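Long-range contact in catabolite control protein A (Lactococcus lactis, PDB 2O20), which probably acts as a global transcriptional regulator of carbon catabolite repression and activation, binding DNA as a member of the LacI family: residues E156-Q170 with E315-S327. The protein carries 1 engineered substitution. Numbering follows the deposited sequence.
Sequences EIPSVNIDYHLAAYQ and EQNQLVLDHEIFS
Q318 folds back at chi2 (-64°), and this bend carries its amide across to the loop that leads into strand 159-161. There NE2 donates to I157 O at 2.9 Å. The bond is nearly straight and lies in the amide plane of Q318, but it meets the carbonyl from above its plane. OE1 accepts a hydrogen bond from a water that also donates to I157 O and accepts from S159 OG. K155 binds OE1 as well. A leucine here would probably leave I157 O without its amide donor and K155 without this acceptor. H323 has chi1 67°, with CG between the backbone N and the carbonyl carbon, and its ring reaches helix 164-177. NE2 donates to Q170 OE1 at 2.9 Å, with the amide turned 51° from the ring. A167 CB sits over one ring face, a CH-pi contact 4.0 Å from the centroid. Between these two sites, strands 159-161 and 318-320 pair in parallel, their axes nearly aligned. S159 N bonds N317 O, L319 N bonds S159 O, N161 N bonds L319 O, and L321 N bonds N161 O. This adds 318-320 as the outermost strand of the six-stranded parallel sheet in the periplasmic-binding-protein-like fold, beyond 159-161. V160 CG1 meets L321 CG at 4.1 Å, on the side packed by L297 of helix 294-309. Farther along, a water joins D163 N, L321 O and H323 ND1. Q170 CB touches I325 CD1 at 3.9 Å, with I325 lying within strand 324-326.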
ATOM      1  N   GLU D 156      18.678  16.043  19.181  1.00 37.56           N
ATOM      2  CA  GLU D 156      19.816  15.184  19.529  1.00 36.54           C
ATOM      3  C   GLU D 156      19.706  13.799  18.848  1.00 34.47           C
ATOM      4  O   GLU D 156      20.707  13.221  18.429  1.00 33.88           O
ATOM      5  CB  GLU D 156      19.980  15.077  21.065  1.00 37.26           C
ATOM      6  CG  GLU D 156      19.029  14.102  21.812  1.00 39.64           C
ATOM      7  CD  GLU D 156      17.914  14.786  22.586  1.00 41.67           C
ATOM      8  OE1 GLU D 156      18.215  15.772  23.299  1.00 45.04           O
ATOM      9  OE2 GLU D 156      16.742  14.327  22.499  1.00 42.83           O
ATOM     10  N   ILE D 157      18.485  13.287  18.709  1.00 32.22           N
ATOM     11  CA  ILE D 157      18.283  11.954  18.146  1.00 30.07           C
ATOM     12  C   ILE D 157      18.483  12.041  16.628  1.00 28.20           C
ATOM     13  O   ILE D 157      17.904  12.909  15.988  1.00 26.91           O
ATOM     14  CB  ILE D 157      16.891  11.405  18.470  1.00 30.03           C
ATOM     15  CG1 ILE D 157      16.683  11.368  19.987  1.00 31.15           C
ATOM     16  CG2 ILE D 157      16.704  10.003  17.884  1.00 29.96           C
ATOM     17  CD1 ILE D 157      15.248  11.132  20.401  1.00 32.22           C
ATOM     18  N   PRO D 158      19.322  11.151  16.056  1.00 25.87           N
ATOM     19  CA  PRO D 158      19.474  11.135  14.589  1.00 25.06           C
ATOM     20  C   PRO D 158      18.149  11.045  13.812  1.00 23.69           C
ATOM     21  O   PRO D 158      17.221  10.357  14.238  1.00 23.40           O
ATOM     22  CB  PRO D 158      20.375   9.920  14.350  1.00 24.85           C
ATOM     23  CG  PRO D 158      21.167   9.806  15.618  1.00 24.90           C
ATOM     24  CD  PRO D 158      20.196  10.153  16.699  1.00 25.90           C
ATOM     25  N   SER D 159      18.076  11.732  12.675  1.00 22.91           N
ATOM     26  CA  SER D 159      16.858  11.748  11.850  1.00 22.01           C
ATOM     27  C   SER D 159      17.148  12.001  10.365  1.00 21.54           C
ATOM     28  O   SER D 159      18.167  12.582  10.010  1.00 21.51           O
ATOM     29  CB  SER D 159      15.848  12.779  12.380  1.00 21.97           C
ATOM     30  OG  SER D 159      16.168  14.112  12.011  1.00 21.74           O
ATOM     31  N   VAL D 160      16.268  11.495   9.519  1.00 21.23           N
ATOM     32  CA  VAL D 160      16.313  11.723   8.077  1.00 20.85           C
ATOM     33  C   VAL D 160      14.920  12.177   7.601  1.00 20.57           C
ATOM     34  O   VAL D 160      13.919  11.478   7.819  1.00 19.37           O
ATOM     35  CB  VAL D 160      16.755  10.469   7.320  1.00 21.02           C
ATOM     36  CG1 VAL D 160      17.001  10.800   5.812  1.00 21.84           C
ATOM     37  CG2 VAL D 160      18.002   9.898   7.956  1.00 22.00           C
ATOM     38  N   ASN D 161      14.887  13.326   6.914  1.00 19.85           N
ATOM     39  CA  ASN D 161      13.651  13.994   6.532  1.00 19.33           C
ATOM     40  C   ASN D 161      13.885  14.798   5.253  1.00 18.47           C
ATOM     41  O   ASN D 161      15.035  14.978   4.848  1.00 19.25           O
ATOM     42  CB  ASN D 161      13.178  14.959   7.650  1.00 18.54           C
ATOM     43  CG  ASN D 161      12.710  14.252   8.901  1.00 19.47           C
ATOM     44  OD1 ASN D 161      11.543  13.840   9.023  1.00 18.98           O
ATOM     45  ND2 ASN D 161      13.603  14.131   9.863  1.00 18.61           N
ATOM     46  N   ILE D 162      12.802  15.280   4.639  1.00 17.43           N
ATOM     47  CA  ILE D 162      12.860  16.430   3.710  1.00 17.22           C
ATOM     48  C   ILE D 162      12.774  17.733   4.508  1.00 17.68           C
ATOM     49  O   ILE D 162      12.614  17.701   5.734  1.00 18.49           O
ATOM     50  CB  ILE D 162      11.798  16.376   2.531  1.00 16.60           C
ATOM     51  CG1 ILE D 162      10.353  16.562   3.007  1.00 18.01           C
ATOM     52  CG2 ILE D 162      11.974  15.111   1.699  1.00 15.95           C
ATOM     53  CD1 ILE D 162       9.462  17.221   1.984  1.00 17.82           C
ATOM     54  N   ASP D 163      12.943  18.863   3.818  1.00 18.97           N
ATOM     55  CA  ASP D 163      12.759  20.212   4.363  1.00 18.78           C
ATOM     56  C   ASP D 163      11.247  20.539   4.255  1.00 18.79           C
ATOM     57  O   ASP D 163      10.759  20.981   3.224  1.00 18.02           O
ATOM     58  CB  ASP D 163      13.654  21.225   3.600  1.00 18.60           C
ATOM     59  CG  ASP D 163      13.553  22.635   4.141  1.00 20.47           C
ATOM     60  OD1 ASP D 163      12.639  22.913   4.930  1.00 23.06           O
ATOM     61  OD2 ASP D 163      14.409  23.488   3.789  1.00 22.83           O
ATOM     62  N   TYR D 164      10.507  20.269   5.329  1.00 19.78           N
ATOM     63  CA  TYR D 164       9.030  20.465   5.313  1.00 20.73           C
ATOM     64  C   TYR D 164       8.596  21.938   5.165  1.00 21.46           C
ATOM     65  O   TYR D 164       7.538  22.254   4.570  1.00 21.95           O
ATOM     66  CB  TYR D 164       8.409  19.872   6.574  1.00 20.85           C
ATOM     67  CG  TYR D 164       8.701  18.396   6.770  1.00 20.86           C
ATOM     68  CD1 TYR D 164       8.114  17.431   5.949  1.00 20.17           C
ATOM     69  CD2 TYR D 164       9.542  17.965   7.774  1.00 19.76           C
ATOM     70  CE1 TYR D 164       8.370  16.096   6.123  1.00 20.52           C
ATOM     71  CE2 TYR D 164       9.807  16.598   7.954  1.00 19.29           C
ATOM     72  CZ  TYR D 164       9.209  15.677   7.127  1.00 22.15           C
ATOM     73  OH  TYR D 164       9.457  14.321   7.285  1.00 22.16           O
ATOM     74  N   HIS D 165       9.398  22.830   5.723  1.00 21.15           N
ATOM     75  CA  HIS D 165       9.172  24.274   5.609  1.00 21.28           C
ATOM     76  C   HIS D 165       9.182  24.704   4.131  1.00 20.40           C
ATOM     77  O   HIS D 165       8.222  25.279   3.614  1.00 18.96           O
ATOM     78  CB  HIS D 165      10.250  25.006   6.399  1.00 22.60           C
ATOM     79  CG  HIS D 165      10.219  26.489   6.235  1.00 25.06           C
ATOM     80  ND1 HIS D 165      10.783  27.130   5.150  1.00 32.14           N
ATOM     81  CD2 HIS D 165       9.716  27.461   7.021  1.00 29.61           C
ATOM     82  CE1 HIS D 165      10.618  28.434   5.274  1.00 30.40           C
ATOM     83  NE2 HIS D 165       9.983  28.662   6.407  1.00 32.02           N
ATOM     84  N   LEU D 166      10.251  24.360   3.444  1.00 19.72           N
ATOM     85  CA  LEU D 166      10.399  24.717   2.036  1.00 21.36           C
ATOM     86  C   LEU D 166       9.306  24.072   1.165  1.00 19.95           C
ATOM     87  O   LEU D 166       8.734  24.739   0.291  1.00 20.95           O
ATOM     88  CB  LEU D 166      11.826  24.366   1.546  1.00 20.63           C
ATOM     89  CG  LEU D 166      12.170  24.626   0.082  1.00 21.60           C
ATOM     90  CD1 LEU D 166      12.108  26.119  -0.210  1.00 23.59           C
ATOM     91  CD2 LEU D 166      13.542  24.056  -0.226  1.00 22.95           C
ATOM     92  N   ALA D 167       9.028  22.788   1.374  1.00 20.52           N
ATOM     93  CA  ALA D 167       7.946  22.109   0.640  1.00 19.84           C
ATOM     94  C   ALA D 167       6.578  22.780   0.849  1.00 19.30           C
ATOM     95  O   ALA D 167       5.827  22.965  -0.100  1.00 19.19           O
ATOM     96  CB  ALA D 167       7.894  20.618   1.018  1.00 19.03           C
ATOM     97  N   ALA D 168       6.267  23.142   2.089  1.00 18.95           N
ATOM     98  CA  ALA D 168       5.001  23.820   2.420  1.00 19.55           C
ATOM     99  C   ALA D 168       4.958  25.251   1.825  1.00 18.83           C
ATOM    100  O   ALA D 168       3.916  25.682   1.337  1.00 19.75           O
ATOM    101  CB  ALA D 168       4.781  23.842   3.940  1.00 18.53           C
ATOM    102  N   TYR D 169       6.087  25.965   1.835  1.00 19.47           N
ATOM    103  CA  TYR D 169       6.208  27.272   1.176  1.00 18.55           C
ATOM    104  C   TYR D 169       5.981  27.176  -0.340  1.00 18.06           C
ATOM    105  O   TYR D 169       5.151  27.903  -0.865  1.00 17.84           O
ATOM    106  CB  TYR D 169       7.586  27.920   1.470  1.00 19.69           C
ATOM    107  CG  TYR D 169       7.837  29.212   0.720  1.00 20.09           C
ATOM    108  CD1 TYR D 169       7.318  30.426   1.179  1.00 18.74           C
ATOM    109  CD2 TYR D 169       8.596  29.218  -0.455  1.00 21.61           C
ATOM    110  CE1 TYR D 169       7.555  31.617   0.491  1.00 22.14           C
ATOM    111  CE2 TYR D 169       8.859  30.390  -1.144  1.00 23.57           C
ATOM    112  CZ  TYR D 169       8.323  31.593  -0.676  1.00 22.56           C
ATOM    113  OH  TYR D 169       8.578  32.753  -1.369  1.00 23.00           O
ATOM    114  N   GLN D 170       6.686  26.263  -1.021  1.00 17.47           N
ATOM    115  CA  GLN D 170       6.569  26.100  -2.487  1.00 18.09           C
ATOM    116  C   GLN D 170       5.141  25.638  -2.889  1.00 18.09           C
ATOM    117  O   GLN D 170       4.597  26.096  -3.880  1.00 17.88           O
ATOM    118  CB  GLN D 170       7.580  25.086  -3.014  1.00 18.87           C
ATOM    119  CG  GLN D 170       9.029  25.563  -2.999  1.00 19.92           C
ATOM    120  CD  GLN D 170      10.012  24.421  -3.133  1.00 24.54           C
ATOM    121  OE1 GLN D 170       9.636  23.251  -3.060  1.00 24.42           O
ATOM    122  NE2 GLN D 170      11.294  24.761  -3.313  1.00 26.16           N
ATOM    123  N   GLU D 315      29.488  12.639  12.369  1.00 39.94           N
ATOM    124  CA  GLU D 315      29.392  14.086  12.229  1.00 39.85           C
ATOM    125  C   GLU D 315      27.954  14.633  12.190  1.00 38.58           C
ATOM    126  O   GLU D 315      27.472  15.239  13.161  1.00 38.67           O
ATOM    127  CB  GLU D 315      30.170  14.537  10.961  1.00 40.78           C
ATOM    128  CG  GLU D 315      30.656  13.416   9.951  1.00 42.81           C
ATOM    129  CD  GLU D 315      29.539  12.543   9.338  1.00 44.76           C
ATOM    130  OE1 GLU D 315      28.365  12.971   9.317  1.00 45.67           O
ATOM    131  OE2 GLU D 315      29.842  11.416   8.873  1.00 46.06           O
ATOM    132  N   GLN D 316      27.276  14.400  11.072  1.00 36.56           N
ATOM    133  CA  GLN D 316      26.003  15.022  10.791  1.00 35.09           C
ATOM    134  C   GLN D 316      24.897  14.017  11.005  1.00 32.69           C
ATOM    135  O   GLN D 316      24.784  13.062  10.243  1.00 32.45           O
ATOM    136  CB  GLN D 316      25.987  15.528   9.350  1.00 35.50           C
ATOM    137  CG  GLN D 316      27.029  16.595   9.064  1.00 38.70           C
ATOM    138  CD  GLN D 316      26.916  17.804   9.988  1.00 41.64           C
ATOM    139  OE1 GLN D 316      27.892  18.188  10.644  1.00 45.40           O
ATOM    140  NE2 GLN D 316      25.722  18.411  10.047  1.00 43.36           N
ATOM    141  N   ASN D 317      24.083  14.218  12.045  1.00 30.27           N
ATOM    142  CA  ASN D 317      22.986  13.264  12.337  1.00 28.78           C
ATOM    143  C   ASN D 317      21.560  13.785  12.069  1.00 27.49           C
ATOM    144  O   ASN D 317      20.606  13.032  12.198  1.00 26.48           O
ATOM    145  CB  ASN D 317      23.145  12.585  13.713  0.50 28.31           C
ATOM    146  CG  ASN D 317      23.096  13.550  14.877  0.50 26.85           C
ATOM    147  OD1 ASN D 317      22.478  14.601  14.806  0.50 24.85           O
ATOM    148  ND2 ASN D 317      23.735  13.171  15.974  0.50 23.50           N
ATOM    149  N   GLN D 318      21.416  15.046  11.658  1.00 25.82           N
ATOM    150  CA  GLN D 318      20.119  15.574  11.217  1.00 24.76           C
ATOM    151  C   GLN D 318      20.179  15.762   9.691  1.00 24.35           C
ATOM    152  O   GLN D 318      20.581  16.821   9.192  1.00 24.01           O
ATOM    153  CB  GLN D 318      19.815  16.896  11.910  1.00 25.13           C
ATOM    154  CG  GLN D 318      19.979  16.878  13.412  1.00 26.27           C
ATOM    155  CD  GLN D 318      19.011  15.958  14.084  1.00 26.90           C
ATOM    156  OE1 GLN D 318      17.803  16.105  13.925  1.00 32.70           O
ATOM    157  NE2 GLN D 318      19.528  14.989  14.838  1.00 27.89           N
ATOM    158  N   LEU D 319      19.805  14.712   8.961  1.00 22.49           N
ATOM    159  CA  LEU D 319      19.981  14.675   7.511  1.00 21.67           C
ATOM    160  C   LEU D 319      18.723  15.102   6.770  1.00 21.80           C
ATOM    161  O   LEU D 319      17.641  14.720   7.153  1.00 21.01           O
ATOM    162  CB  LEU D 319      20.384  13.278   7.084  1.00 21.71           C
ATOM    163  CG  LEU D 319      21.678  12.725   7.708  1.00 22.16           C
ATOM    164  CD1 LEU D 319      21.956  11.362   7.127  1.00 21.93           C
ATOM    165  CD2 LEU D 319      22.853  13.655   7.501  1.00 24.38           C
ATOM    166  N   VAL D 320      18.884  15.899   5.716  1.00 21.44           N
ATOM    167  CA  VAL D 320      17.754  16.469   4.974  1.00 21.58           C
ATOM    168  C   VAL D 320      17.955  16.180   3.491  1.00 21.68           C
ATOM    169  O   VAL D 320      18.993  16.532   2.922  1.00 21.48           O
ATOM    170  CB  VAL D 320      17.648  17.982   5.223  1.00 22.02           C
ATOM    171  CG1 VAL D 320      16.490  18.610   4.435  1.00 23.51           C
ATOM    172  CG2 VAL D 320      17.528  18.258   6.701  1.00 22.46           C
ATOM    173  N   LEU D 321      16.996  15.483   2.883  1.00 20.43           N
ATOM    174  CA  LEU D 321      17.103  15.089   1.482  1.00 20.28           C
ATOM    175  C   LEU D 321      16.275  16.021   0.612  1.00 20.52           C
ATOM    176  O   LEU D 321      15.256  16.543   1.056  1.00 19.87           O
ATOM    177  CB  LEU D 321      16.658  13.626   1.288  1.00 20.31           C
ATOM    178  CG  LEU D 321      17.354  12.527   2.116  1.00 20.81           C
ATOM    179  CD1 LEU D 321      16.902  11.151   1.628  1.00 21.54           C
ATOM    180  CD2 LEU D 321      18.885  12.657   2.110  1.00 21.85           C
ATOM    181  N   ASP D 322      16.689  16.230  -0.636  1.00 21.04           N
ATOM    182  CA  ASP D 322      15.926  17.114  -1.526  1.00 21.82           C
ATOM    183  C   ASP D 322      14.551  16.546  -1.911  1.00 20.88           C
ATOM    184  O   ASP D 322      14.339  15.347  -1.859  1.00 21.39           O
ATOM    185  CB  ASP D 322      16.686  17.362  -2.816  1.00 22.75           C
ATOM    186  CG  ASP D 322      18.012  18.051  -2.597  1.00 26.00           C
ATOM    187  OD1 ASP D 322      18.136  18.896  -1.670  1.00 28.01           O
ATOM    188  OD2 ASP D 322      18.917  17.716  -3.375  1.00 30.29           O
ATOM    189  N   HIS D 323      13.634  17.424  -2.323  1.00 21.07           N
ATOM    190  CA  HIS D 323      12.310  17.023  -2.840  1.00 20.79           C
ATOM    191  C   HIS D 323      12.034  17.829  -4.120  1.00 21.34           C
ATOM    192  O   HIS D 323      12.762  18.762  -4.438  1.00 21.42           O
ATOM    193  CB  HIS D 323      11.220  17.345  -1.812  1.00 20.72           C
ATOM    194  CG  HIS D 323      11.023  18.809  -1.586  1.00 21.35           C
ATOM    195  ND1 HIS D 323      11.823  19.539  -0.728  1.00 20.69           N
ATOM    196  CD2 HIS D 323      10.160  19.695  -2.142  1.00 20.09           C
ATOM    197  CE1 HIS D 323      11.428  20.798  -0.732  1.00 21.43           C
ATOM    198  NE2 HIS D 323      10.440  20.926  -1.603  1.00 21.10           N
ATOM    199  N   GLU D 324      10.966  17.476  -4.826  1.00 22.10           N
ATOM    200  CA  GLU D 324      10.479  18.208  -6.007  1.00 22.98           C
ATOM    201  C   GLU D 324       8.959  18.316  -5.884  1.00 22.35           C
ATOM    202  O   GLU D 324       8.379  17.703  -4.992  1.00 20.15           O
ATOM    203  CB  GLU D 324      10.783  17.424  -7.290  1.00 23.96           C
ATOM    204  CG  GLU D 324      12.216  17.027  -7.492  1.00 29.55           C
ATOM    205  CD  GLU D 324      12.324  15.574  -7.916  1.00 37.02           C
ATOM    206  OE1 GLU D 324      12.158  14.690  -7.028  1.00 39.44           O
ATOM    207  OE2 GLU D 324      12.562  15.317  -9.130  1.00 40.19           O
ATOM    208  N   ILE D 325       8.331  19.092  -6.779  1.00 22.02           N
ATOM    209  CA  ILE D 325       6.857  19.094  -6.938  1.00 22.27           C
ATOM    210  C   ILE D 325       6.568  18.567  -8.327  1.00 22.43           C
ATOM    211  O   ILE D 325       7.158  19.024  -9.318  1.00 21.10           O
ATOM    212  CB  ILE D 325       6.255  20.489  -6.730  1.00 22.82           C
ATOM    213  CG1 ILE D 325       6.423  20.905  -5.260  1.00 25.85           C
ATOM    214  CG2 ILE D 325       4.776  20.538  -7.159  1.00 23.49           C
ATOM    215  CD1 ILE D 325       5.764  22.181  -4.865  1.00 27.45           C
ATOM    216  N   PHE D 326       5.714  17.546  -8.394  1.00 22.24           N
ATOM    217  CA  PHE D 326       5.226  17.021  -9.658  1.00 22.63           C
ATOM    218  C   PHE D 326       3.832  17.554  -9.966  1.00 22.12           C
ATOM    219  O   PHE D 326       2.877  17.228  -9.250  1.00 20.15           O
ATOM    220  CB  PHE D 326       5.171  15.490  -9.605  1.00 23.78           C
ATOM    221  CG  PHE D 326       6.526  14.818  -9.494  1.00 25.27           C
ATOM    222  CD1 PHE D 326       7.703  15.471  -9.874  1.00 26.35           C
ATOM    223  CD2 PHE D 326       6.606  13.513  -9.074  1.00 27.06           C
ATOM    224  CE1 PHE D 326       8.930  14.832  -9.754  1.00 28.84           C
ATOM    225  CE2 PHE D 326       7.831  12.861  -8.976  1.00 28.77           C
ATOM    226  CZ  PHE D 326       8.988  13.523  -9.322  1.00 26.85           C
ATOM    227  N   SER D 327       3.713  18.338 -11.037  1.00 21.28           N
ATOM    228  CA  SER D 327       2.432  18.970 -11.394  1.00 21.81           C
ATOM    229  C   SER D 327       1.596  18.018 -12.222  1.00 21.77           C
ATOM    230  O   SER D 327       2.058  17.520 -13.251  1.00 21.62           O
ATOM    231  CB  SER D 327       2.664  20.281 -12.157  1.00 21.99           C
ATOM    232  OG  SER D 327       3.240  21.244 -11.300  1.00 23.31           O
TER
HETATM  233  O   HOH W   1      15.866  14.814  15.094  1.00 30.79           O
HETATM  234  O   HOH W   2      16.333  15.371   9.626  1.00 20.81           O
HETATM  235  O   HOH W   3      13.890  18.861   0.985  1.00 21.31           O